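Local coordinates for acetoin utilization protein (PDB 2Q04) that is probably an acetyltransferase of the GNAT family linked to acetoin utilization, its precise substrate not being established, at residues Ala31-Asp36 and Ile65-Asn70. Numbering follows the deposited sequence.
Sequences ATYKLD and IARQGN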
loop_
_atom_site.group_PDB
_atom_site.type_symbol
_atom_site.label_atom_id
_atom_site.label_comp_id
_atom_site.label_asym_id
_atom_site.label_seq_id
_atom_site.Cartn_x
_atom_site.Cartn_y
_atom_site.Cartn_z
ATOM N N ALA A 31 16.829 -8.733 1.240
ATOM C CA ALA A 31 18.098 -8.305 0.650
ATOM C C ALA A 31 18.672 -9.347 -0.306
ATOM O O ALA A 31 19.462 -9.015 -1.188
ATOM C CB ALA A 31 19.102 -7.991 1.743
ATOM N N THR A 32 18.281 -10.609 -0.119
ATOM C CA THR A 32 18.787 -11.711 -0.956
ATOM C C THR A 32 18.015 -11.831 -2.288
ATOM O O THR A 32 18.500 -12.447 -3.239
ATOM C CB THR A 32 18.712 -13.057 -0.215
ATOM O OG1 THR A 32 17.345 -13.380 0.061
ATOM C CG2 THR A 32 19.500 -12.999 1.093
ATOM N N TYR A 33 16.814 -11.252 -2.341
ATOM C CA TYR A 33 16.018 -11.275 -3.563
ATOM C C TYR A 33 16.477 -10.181 -4.528
ATOM O O TYR A 33 17.393 -9.418 -4.227
ATOM C CB TYR A 33 14.524 -11.101 -3.244
ATOM C CG TYR A 33 13.940 -12.173 -2.341
ATOM C CD1 TYR A 33 14.221 -13.518 -2.547
ATOM C CD2 TYR A 33 13.049 -11.840 -1.332
ATOM C CE1 TYR A 33 13.677 -14.501 -1.724
ATOM C CE2 TYR A 33 12.483 -12.813 -0.518
ATOM C CZ TYR A 33 12.800 -14.140 -0.718
ATOM O OH TYR A 33 12.242 -15.103 0.091
ATOM N N LYS A 34 15.845 -10.132 -5.697
ATOM C CA LYS A 34 16.180 -9.153 -6.721
ATOM C C LYS A 34 14.909 -8.527 -7.293
ATOM O O LYS A 34 14.084 -9.216 -7.872
ATOM C CB LYS A 34 16.972 -9.827 -7.847
ATOM C CG LYS A 34 17.375 -8.885 -8.980
ATOM C CD LYS A 34 18.312 -9.570 -9.972
ATOM C CE LYS A 34 18.844 -8.585 -11.012
ATOM N NZ LYS A 34 19.867 -9.205 -11.912
ATOM N N LEU A 35 14.755 -7.221 -7.125
ATOM C CA LEU A 35 13.606 -6.520 -7.696
ATOM C C LEU A 35 13.599 -6.635 -9.216
ATOM O O LEU A 35 14.619 -6.390 -9.878
ATOM C CB LEU A 35 13.613 -5.037 -7.304
ATOM C CG LEU A 35 12.858 -4.637 -6.035
ATOM C CD1 LEU A 35 12.824 -3.115 -5.915
ATOM C CD2 LEU A 35 11.447 -5.195 -6.031
ATOM N N ASP A 36 12.442 -6.994 -9.767
ATOM C CA ASP A 36 12.272 -7.081 -11.206
ATOM C C ASP A 36 12.559 -5.708 -11.846
ATOM O O ASP A 36 12.153 -4.674 -11.301
ATOM C CB ASP A 36 10.850 -7.513 -11.540
ATOM C CG ASP A 36 10.667 -7.809 -12.991
ATOM O OD1 ASP A 36 11.132 -8.878 -13.438
ATOM O OD2 ASP A 36 10.054 -6.979 -13.695
ATOM N N ILE A 65 5.386 -9.548 -0.641
ATOM C CA ILE A 65 5.939 -9.616 -2.002
ATOM C C ILE A 65 5.246 -10.649 -2.872
ATOM O O ILE A 65 4.714 -11.628 -2.374
ATOM C CB ILE A 65 7.435 -9.956 -1.970
ATOM C CG1 ILE A 65 7.661 -11.353 -1.336
ATOM C CG2 ILE A 65 8.203 -8.883 -1.208
ATOM C CD1 ILE A 65 9.079 -11.826 -1.409
ATOM N N ALA A 66 5.205 -10.372 -4.175
ATOM C CA ALA A 66 4.826 -11.359 -5.177
ATOM C C ALA A 66 6.116 -11.790 -5.833
ATOM O O ALA A 66 6.838 -10.965 -6.395
ATOM C CB ALA A 66 3.890 -10.768 -6.185
ATOM N N ARG A 67 6.408 -13.088 -5.764
ATOM C CA ARG A 67 7.743 -13.575 -6.021
ATOM C C ARG A 67 7.769 -14.818 -6.924
ATOM O O ARG A 67 6.886 -15.669 -6.856
ATOM C CB ARG A 67 8.413 -13.897 -4.673
ATOM C CG ARG A 67 9.796 -14.441 -4.772
ATOM C CD ARG A 67 10.368 -14.772 -3.385
ATOM N NE ARG A 67 9.549 -15.750 -2.642
ATOM C CZ ARG A 67 9.496 -17.066 -2.916
ATOM N NH1 ARG A 67 10.115 -17.560 -3.971
ATOM N NH2 ARG A 67 8.761 -17.872 -2.164
ATOM N N GLN A 68 8.773 -14.871 -7.801
ATOM C CA GLN A 68 9.086 -16.062 -8.576
ATOM C C GLN A 68 10.563 -16.334 -8.407
ATOM O O GLN A 68 11.379 -15.582 -8.889
ATOM C CB GLN A 68 8.770 -15.851 -10.054
ATOM C CG GLN A 68 7.332 -16.164 -10.445
ATOM C CD GLN A 68 7.139 -16.241 -11.965
ATOM O OE1 GLN A 68 7.866 -15.593 -12.733
ATOM N NE2 GLN A 68 6.160 -17.033 -12.400
ATOM N N GLY A 69 10.901 -17.411 -7.702
ATOM C CA GLY A 69 12.296 -17.701 -7.378
ATOM C C GLY A 69 12.870 -16.592 -6.508
ATOM O O GLY A 69 12.256 -16.190 -5.542
ATOM N N ASN A 70 14.032 -16.071 -6.891
ATOM C CA ASN A 70 14.648 -14.942 -6.175
ATOM C C ASN A 70 14.147 -13.579 -6.681
ATOM O O ASN A 70 14.563 -12.539 -6.178
ATOM C CB ASN A 70 16.174 -14.995 -6.314
ATOM C CG ASN A 70 16.808 -15.933 -5.340
ATOM O OD1 ASN A 70 16.618 -15.812 -4.129
ATOM N ND2 ASN A 70 17.616 -16.845 -5.846
#
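Tyr33 lays one face of its ring against CD of Arg67, which sits 3.9 Å from the ring centroid and 21° off its normal, a CH-pi contact displaced toward the rim. A flat aromatic suits this place because its electron-rich face can receive the CD methylene, whose hydrogens are probably slightly polarised by the neighbouring NE; ring and guanidinium planes are only 15° apart. The methyl CD1 of Ile65 completes the tight part, meeting CE2 of Tyr33 at 3.7 Å. Ile65 and Arg67, two residues apart on strand 62-68, turn their side chains to the same side, and Glu22 of strand 19-23 and Val25 in the loop after it also touch the tyrosine.

The chain of Arg67 bends at chi3 (58°), which places NE; beyond it, NH1 donates to O of Gly69 at 3.0 Å, in the turn that follows the strand, while NH2 forms a salt bridge with Glu22. Gly69 has a positive phi, which a residue without a side chain adopts readily in the turn into strand 71-79.

Toward solvent the contact is looser. Asn70 is exposed, and its OD1 lies at the edge of the tyrosine ring, Asn70 OD1 to Tyr33 CD1 being 3.7 Å. Its backbone does more: O of Asn70 accepts from N of Lys34 at 2.8 Å, just ahead of the parallel pairing of strand 34-35 with strand 71-79. The extended Lys34 chain leads away.

A main-chain bond thus ties the start of strand 34-35 to the turn, whereas Arg67 packs its methylene on the tyrosine as an apolar group and keeps Gly69 and Glu22 as polar partners.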